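Local coordinates for protein aminoglycoside phosphotransferase (Alicyclobacillus acidocaldarius subsp. acidocaldarius, PDB 4PDY) that probably transfers a phosphate group to a small-molecule substrate, as a member of the kinase-like aminoglycoside phosphotransferase family, at residues 27-31 with 97-101; 31-36 with 47-51. All coordinates share one frame; numbering follows the deposited sequence.

Interaction 1: 27-31 with 97-101; sequences VVSKY and YVRHG
Val27, in helix 25-28, lies across from Val98 of strand 98-100 with their CA atoms 6.6 Å apart, and beyond it the chain folds through a type I turn from Val28 to Tyr31, closed by Tyr31 N to Val28 O at 3.1 Å. Val98 points toward segment 27-31, where its methyls meet Val27, Lys30 and Tyr31. The two valine side chains lie alongside, pointing opposite ways, with Val27 CG1 4.0 Å from Val98 CB. The other branch of Val27, CG2, reaches His100, 4.0 Å from its CB and equally near CD2. Strand 98-100 pairs with strand 103-109 in the antiparallel sheet of the N-terminal lobe of this kinase-like fold, so the contact lays a helix and its turn against that sheet; Val27 also touches Tyr105. An alanine at Val27 lacks both methyl branches and would probably open a gap beside Val98 and leave His100 CB and CD2 without the methyl they rest on. With CG1 anti to the backbone N (chi1 177°), Val98 presents CG2 to the turn: Tyr31 CE1 lies 3.7 Å from it, the methyl meeting the ring obliquely, and Lys30 CB is 3.9 Å away. The Lys30 chain bends at chi2 (-57°) and chi4, bringing NZ back to a hydrogen bond with the carbonyl of Ala26, while a thiocyanate ion, probably from the crystallisation liquor, lies beside His100.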
ATOM      1  N   VAL A  27      30.244   2.733   1.377  1.00  9.93           N
ATOM      2  CA  VAL A  27      29.032   3.441   0.931  1.00 10.57           C
ATOM      3  C   VAL A  27      28.800   4.659   1.838  1.00 10.70           C
ATOM      4  O   VAL A  27      28.545   5.771   1.372  1.00 10.26           O
ATOM      5  CB  VAL A  27      27.814   2.519   0.949  1.00 11.15           C
ATOM      6  CG1 VAL A  27      26.548   3.310   0.701  1.00 10.77           C
ATOM      7  CG2 VAL A  27      27.940   1.426  -0.101  1.00 11.83           C
ATOM      8  N   VAL A  28      28.904   4.452   3.157  1.00 10.24           N
ATOM      9  CA  VAL A  28      28.685   5.525   4.111  1.00 10.34           C
ATOM     10  C   VAL A  28      29.641   6.685   3.821  1.00 10.25           C
ATOM     11  O   VAL A  28      29.264   7.865   3.867  1.00 10.86           O
ATOM     12  CB  VAL A  28      28.958   5.027   5.551  1.00 11.36           C
ATOM     13  CG1 VAL A  28      28.656   6.102   6.579  1.00 13.44           C
ATOM     14  CG2 VAL A  28      28.201   3.759   5.885  1.00 10.53           C
ATOM     15  N   SER A  29      30.897   6.335   3.518  1.00  9.71           N
ATOM     16  CA  SER A  29      31.924   7.326   3.275  1.00 11.24           C
ATOM     17  C   SER A  29      31.807   8.155   1.995  1.00 11.21           C
ATOM     18  O   SER A  29      32.539   9.108   1.798  1.00 11.38           O
ATOM     19  CB  SER A  29      33.295   6.634   3.338  1.00 13.90           C
ATOM     20  OG  SER A  29      33.592   6.297   4.681  1.00 18.19           O
ATOM     21  N   LYS A  30      30.846   7.807   1.128  1.00 10.52           N
ATOM     22  CA  LYS A  30      30.556   8.655  -0.033  1.00 11.60           C
ATOM     23  C   LYS A  30      29.767   9.904   0.346  1.00  8.70           C
ATOM     24  O   LYS A  30      29.771  10.879  -0.395  1.00 10.88           O
ATOM     25  CB  LYS A  30      29.766   7.877  -1.099  1.00 11.12           C
ATOM     26  CG  LYS A  30      30.495   6.665  -1.655  1.00 11.80           C
ATOM     27  CD  LYS A  30      31.839   7.041  -2.244  1.00 12.45           C
ATOM     28  CE  LYS A  30      32.625   5.844  -2.764  1.00 12.69           C
ATOM     29  NZ  LYS A  30      33.051   4.963  -1.632  1.00 13.55           N
ATOM     30  N   TYR A  31      29.126   9.884   1.515  1.00  9.05           N
ATOM     31  CA  TYR A  31      28.361  11.022   1.996  1.00  9.86           C
ATOM     32  C   TYR A  31      29.266  11.916   2.849  1.00  9.81           C
ATOM     33  O   TYR A  31      30.407  11.545   3.176  1.00 11.29           O
ATOM     34  CB  TYR A  31      27.142  10.536   2.786  1.00  9.37           C
ATOM     35  CG  TYR A  31      26.155   9.802   1.908  1.00  9.74           C
ATOM     36  CD1 TYR A  31      26.300   8.458   1.629  1.00 11.07           C
ATOM     37  CD2 TYR A  31      25.083  10.468   1.336  1.00  9.33           C
ATOM     38  CE1 TYR A  31      25.401   7.795   0.778  1.00  9.43           C
ATOM     39  CE2 TYR A  31      24.199   9.829   0.479  1.00  8.98           C
ATOM     40  CZ  TYR A  31      24.346   8.488   0.236  1.00  9.04           C
ATOM     41  OH  TYR A  31      23.488   7.804  -0.609  1.00 10.14           O
ATOM     42  N   TYR A  97      22.146   8.618  -5.024  1.00  9.96           N
ATOM     43  CA  TYR A  97      22.297   7.242  -4.563  1.00  9.74           C
ATOM     44  C   TYR A  97      23.764   6.880  -4.654  1.00  9.81           C
ATOM     45  O   TYR A  97      24.534   7.605  -5.281  1.00 10.28           O
ATOM     46  CB  TYR A  97      21.453   6.285  -5.452  1.00 10.28           C
ATOM     47  CG  TYR A  97      21.896   6.314  -6.902  1.00 10.97           C
ATOM     48  CD1 TYR A  97      23.005   5.619  -7.340  1.00 12.44           C
ATOM     49  CD2 TYR A  97      21.263   7.132  -7.798  1.00 12.57           C
ATOM     50  CE1 TYR A  97      23.444   5.704  -8.638  1.00 14.47           C
ATOM     51  CE2 TYR A  97      21.678   7.222  -9.119  1.00 15.43           C
ATOM     52  CZ  TYR A  97      22.782   6.519  -9.526  1.00 14.99           C
ATOM     53  OH  TYR A  97      23.218   6.605 -10.815  1.00 20.27           O
ATOM     54  N   VAL A  98      24.088   5.722  -4.084  1.00  8.85           N
ATOM     55  CA  VAL A  98      25.362   5.052  -4.293  1.00  9.97           C
ATOM     56  C   VAL A  98      25.029   3.667  -4.853  1.00  9.68           C
ATOM     57  O   VAL A  98      24.218   2.957  -4.282  1.00 10.56           O
ATOM     58  CB  VAL A  98      26.186   4.894  -2.987  1.00 10.40           C
ATOM     59  CG1 VAL A  98      27.469   4.122  -3.222  1.00 10.85           C
ATOM     60  CG2 VAL A  98      26.507   6.246  -2.403  1.00 10.22           C
ATOM     61  N   ARG A  99      25.713   3.291  -5.917  1.00  9.94           N
ATOM     62  CA  ARG A  99      25.559   1.965  -6.496  1.00 11.43           C
ATOM     63  C   ARG A  99      26.805   1.173  -6.096  1.00 10.01           C
ATOM     64  O   ARG A  99      27.919   1.584  -6.413  1.00 13.68           O
ATOM     65  CB  ARG A  99      25.449   2.071  -8.017  1.00 14.23           C
ATOM     66  CG  ARG A  99      25.258   0.773  -8.744  1.00 15.86           C
ATOM     67  CD  ARG A  99      23.838   0.274  -8.577  1.00 16.18           C
ATOM     68  NE  ARG A  99      23.703  -0.971  -9.277  1.00 17.92           N
ATOM     69  CZ  ARG A  99      22.691  -1.801  -9.154  1.00 17.17           C
ATOM     70  NH1 ARG A  99      21.670  -1.507  -8.358  1.00 14.13           N
ATOM     71  NH2 ARG A  99      22.695  -2.919  -9.866  1.00 19.97           N
ATOM     72  N   HIS A 100      26.614   0.049  -5.424  1.00 10.89           N
ATOM     73  CA  HIS A 100      27.755  -0.765  -4.976  1.00 10.93           C
ATOM     74  C   HIS A 100      27.303  -2.203  -4.735  1.00 11.19           C
ATOM     75  O   HIS A 100      26.265  -2.442  -4.105  1.00 11.48           O
ATOM     76  CB  HIS A 100      28.337  -0.175  -3.691  1.00 12.06           C
ATOM     77  CG  HIS A 100      29.598  -0.829  -3.224  1.00 14.82           C
ATOM     78  ND1 HIS A 100      30.773  -0.774  -3.937  1.00 13.92           N
ATOM     79  CD2 HIS A 100      29.880  -1.496  -2.080  1.00 18.43           C
ATOM     80  CE1 HIS A 100      31.721  -1.400  -3.264  1.00 17.37           C
ATOM     81  NE2 HIS A 100      31.202  -1.853  -2.136  1.00 20.36           N
ATOM     82  N   GLY A 101      28.081  -3.150  -5.240  1.00 12.51           N
ATOM     83  CA  GLY A 101      27.822  -4.553  -4.974  1.00 14.66           C
ATOM     84  C   GLY A 101      26.427  -5.006  -5.402  1.00 12.45           C
ATOM     85  O   GLY A 101      25.813  -5.820  -4.726  1.00 14.02           O
TER

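Interaction 2: 31-36 with 47-51; sequences YDLAIQ and WTDSK
Trp47 is the apolar centre of this contact, its indole meeting Tyr31, Leu33 and Ile35 where the beta hairpin of strands 35-41 and 44-49 opens at its chain ends, in the N-terminal sheet of the kinase-like fold. The six-membered ring of Trp47 turns its edge toward the face of Tyr31 in an offset edge-to-face pair, planes at 72° and centroids 5.7 Å apart. Leu33 CD1 comes to the indole edge near CE3, while the Ile35 side chain runs roughly perpendicular to that of Trp47. With chi1 at -60°, Ile35 sends CG1 beside its backbone N, and the bend at chi2 lets CD1 approach Trp47 CB to 3.7 Å; CG2 of the same isoleucine also touches that CB. Val107 of strand 103-109 and Val28 of helix 25-28 add to the packing round the indole, and its NE1 is hydrogen-bonded to Glu45. Farther out, the backbones are joined by Gln36 N to Thr48 O, 2.9 Å long and nearly straight, with the donor in the carbonyl plane. Two waters bridge the loop ahead of strand 35-41 to the end of strand 44-49. One donates to both Leu33 O and Asp49 OD2; the other donates to Ala34 O and accepts from Ser50 N. Gln36 lays its CG 3.5 Å from Ser50 N, and its bent chain brings the amide back over its own segment. Asp49 OD1 closes an Asx turn by accepting from Lys51 N at 2.9 Å and is also bonded by Arg53 N. Ala34 O receives Gln36 NE2 at 3.1 Å, the donor standing above the carbonyl plane while that oxygen lies close to the plane of the glutamine amide.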
ATOM      1  N   TYR A  31      29.126   9.884   1.515  1.00  9.05           N
ATOM      2  CA  TYR A  31      28.361  11.022   1.996  1.00  9.86           C
ATOM      3  C   TYR A  31      29.266  11.916   2.849  1.00  9.81           C
ATOM      4  O   TYR A  31      30.407  11.545   3.176  1.00 11.29           O
ATOM      5  CB  TYR A  31      27.142  10.536   2.786  1.00  9.37           C
ATOM      6  CG  TYR A  31      26.155   9.802   1.908  1.00  9.74           C
ATOM      7  CD1 TYR A  31      26.300   8.458   1.629  1.00 11.07           C
ATOM      8  CD2 TYR A  31      25.083  10.468   1.336  1.00  9.33           C
ATOM      9  CE1 TYR A  31      25.401   7.795   0.778  1.00  9.43           C
ATOM     10  CE2 TYR A  31      24.199   9.829   0.479  1.00  8.98           C
ATOM     11  CZ  TYR A  31      24.346   8.488   0.236  1.00  9.04           C
ATOM     12  OH  TYR A  31      23.488   7.804  -0.609  1.00 10.14           O
ATOM     13  N   ASP A  32      28.754  13.090   3.198  1.00 10.21           N
ATOM     14  CA  ASP A  32      29.449  14.006   4.109  1.00 10.36           C
ATOM     15  C   ASP A  32      28.750  14.170   5.470  1.00 10.58           C
ATOM     16  O   ASP A  32      28.604  15.276   5.998  1.00 15.82           O
ATOM     17  CB  ASP A  32      29.639  15.373   3.454  1.00 11.23           C
ATOM     18  CG  ASP A  32      30.621  15.340   2.300  1.00 12.29           C
ATOM     19  OD1 ASP A  32      31.652  14.620   2.394  1.00 13.17           O
ATOM     20  OD2 ASP A  32      30.380  16.077   1.311  1.00 15.10           O
ATOM     21  N   LEU A  33      28.355  13.069   6.068  1.00 11.43           N
ATOM     22  CA  LEU A  33      27.489  13.107   7.237  1.00 11.08           C
ATOM     23  C   LEU A  33      28.184  12.837   8.578  1.00 11.28           C
ATOM     24  O   LEU A  33      27.540  12.858   9.636  1.00 11.64           O
ATOM     25  CB  LEU A  33      26.355  12.118   7.052  1.00 11.57           C
ATOM     26  CG  LEU A  33      25.451  12.424   5.859  1.00 12.19           C
ATOM     27  CD1 LEU A  33      24.450  11.290   5.710  1.00 12.88           C
ATOM     28  CD2 LEU A  33      24.747  13.764   6.008  1.00 13.81           C
ATOM     29  N   ALA A  34      29.471  12.538   8.524  1.00 11.69           N
ATOM     30  CA  ALA A  34      30.256  12.369   9.744  1.00 11.24           C
ATOM     31  C   ALA A  34      29.615  11.364  10.693  1.00 11.06           C
ATOM     32  O   ALA A  34      29.426  11.613  11.887  1.00 13.22           O
ATOM     33  CB  ALA A  34      30.500  13.716  10.448  1.00 13.72           C
ATOM     34  N   ILE A  35      29.285  10.204  10.148  1.00 10.42           N
ATOM     35  CA  ILE A  35      28.563   9.181  10.887  1.00 10.49           C
ATOM     36  C   ILE A  35      29.475   8.488  11.904  1.00 12.90           C
ATOM     37  O   ILE A  35      30.584   8.117  11.568  1.00 14.24           O
ATOM     38  CB  ILE A  35      27.917   8.170   9.913  1.00 10.66           C
ATOM     39  CG1 ILE A  35      26.923   8.881   8.975  1.00 11.19           C
ATOM     40  CG2 ILE A  35      27.252   7.019  10.662  1.00 11.79           C
ATOM     41  CD1 ILE A  35      25.849   9.715   9.666  1.00  9.92           C
ATOM     42  N   GLN A  36      28.954   8.342  13.125  1.00 12.64           N
ATOM     43  CA  GLN A  36      29.639   7.716  14.261  1.00 14.51           C
ATOM     44  C   GLN A  36      29.069   6.326  14.595  1.00 14.79           C
ATOM     45  O   GLN A  36      29.809   5.457  15.053  1.00 16.94           O
ATOM     46  CB  GLN A  36      29.488   8.610  15.526  1.00 17.66           C
ATOM     47  CG  GLN A  36      29.849  10.073  15.359  1.00 20.65           C
ATOM     48  CD  GLN A  36      31.313  10.259  15.044  1.00 21.89           C
ATOM     49  OE1 GLN A  36      32.174   9.817  15.811  1.00 27.92           O
ATOM     50  NE2 GLN A  36      31.608  10.903  13.923  1.00 22.60           N
ATOM     51  N   TRP A  47      21.718   5.781  10.636  1.00  9.88           N
ATOM     52  CA  TRP A  47      23.039   6.387  10.753  1.00  9.91           C
ATOM     53  C   TRP A  47      22.948   7.608  11.673  1.00 10.27           C
ATOM     54  O   TRP A  47      22.066   8.436  11.492  1.00 10.49           O
ATOM     55  CB  TRP A  47      23.517   6.881   9.394  1.00 10.12           C
ATOM     56  CG  TRP A  47      23.783   5.845   8.378  1.00 10.24           C
ATOM     57  CD1 TRP A  47      23.694   4.485   8.517  1.00 11.15           C
ATOM     58  CD2 TRP A  47      24.195   6.082   7.026  1.00  9.49           C
ATOM     59  NE1 TRP A  47      24.043   3.860   7.331  1.00 11.01           N
ATOM     60  CE2 TRP A  47      24.365   4.828   6.412  1.00  9.54           C
ATOM     61  CE3 TRP A  47      24.480   7.234   6.295  1.00  9.12           C
ATOM     62  CZ2 TRP A  47      24.760   4.705   5.084  1.00 10.66           C
ATOM     63  CZ3 TRP A  47      24.872   7.108   4.978  1.00 10.12           C
ATOM     64  CH2 TRP A  47      25.026   5.850   4.398  1.00 10.67           C
ATOM     65  N   THR A  48      23.866   7.727  12.636  1.00 11.11           N
ATOM     66  CA  THR A  48      23.809   8.784  13.614  1.00 10.87           C
ATOM     67  C   THR A  48      25.150   9.520  13.667  1.00  9.57           C
ATOM     68  O   THR A  48      26.198   8.865  13.668  1.00 11.12           O
ATOM     69  CB  THR A  48      23.457   8.179  14.983  1.00 13.89           C
ATOM     70  OG1 THR A  48      22.246   7.408  14.869  1.00 14.81           O
ATOM     71  CG2 THR A  48      23.235   9.236  15.986  1.00 13.43           C
ATOM     72  N   ASP A  49      25.111  10.851  13.678  1.00 10.68           N
ATOM     73  CA  ASP A  49      26.323  11.678  13.789  1.00 11.77           C
ATOM     74  C   ASP A  49      26.638  11.964  15.262  1.00 13.17           C
ATOM     75  O   ASP A  49      25.956  11.456  16.149  1.00 11.75           O
ATOM     76  CB  ASP A  49      26.243  12.944  12.903  1.00 12.94           C
ATOM     77  CG  ASP A  49      25.285  14.010  13.419  1.00 12.56           C
ATOM     78  OD1 ASP A  49      24.820  13.928  14.578  1.00 12.40           O
ATOM     79  OD2 ASP A  49      25.027  14.972  12.648  1.00 16.86           O
ATOM     80  N   SER A  50      27.659  12.771  15.503  1.00 15.33           N
ATOM     81  CA  SER A  50      28.096  13.029  16.878  1.00 15.94           C
ATOM     82  C   SER A  50      27.112  13.832  17.722  1.00 15.34           C
ATOM     83  O   SER A  50      27.227  13.878  18.961  1.00 21.16           O
ATOM     84  CB  SER A  50      29.446  13.741  16.888  1.00 18.76           C
ATOM     85  OG  SER A  50      29.327  15.061  16.408  1.00 22.44           O
ATOM     86  N   LYS A  51      26.171  14.500  17.072  1.00 14.28           N
ATOM     87  CA  LYS A  51      25.130  15.252  17.757  1.00 16.04           C
ATOM     88  C   LYS A  51      23.856  14.418  17.934  1.00 12.03           C
ATOM     89  O   LYS A  51      22.886  14.883  18.507  1.00 13.46           O
ATOM     90  CB  LYS A  51      24.765  16.527  17.004  1.00 20.03           C
ATOM     91  CG  LYS A  51      25.891  17.364  16.441  1.00 28.03           C
ATOM     92  CD  LYS A  51      26.872  17.782  17.497  1.00 31.64           C
ATOM     93  CE  LYS A  51      27.903  18.728  16.904  1.00 38.52           C
ATOM     94  NZ  LYS A  51      29.277  18.422  17.393  1.00 40.68           N
TER
HETATM   95  O   HOH W   1      25.573  14.716   9.993  1.00 19.78           O
HETATM   96  O   HOH W   2      29.473  13.770  13.472  1.00 21.77           O

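How the interactions relate
Tyr31 belongs to both contacts, so one ring ties strand 98-100 to the hairpin of strands 35-41 and 44-49. Their centres are 14 Å apart, and Val28, within segment 27-31, bridges them further, with Val28 CG2 3.7 Å from Trp47 CZ2 and Val28 CG1 4.0 Å from Ile35 CB. Helix 25-28 thus packs on two parts of one sheet. Apart from the shared Tyr31, the segments of interaction 2 fall in the chain between those of interaction 1. The bound histidine lies about 11 Å from the side chain of Trp47 and about 14 Å from that of Tyr31; neither contact supplies residues lining its pocket, which includes Ala56, Trp110 and Val111.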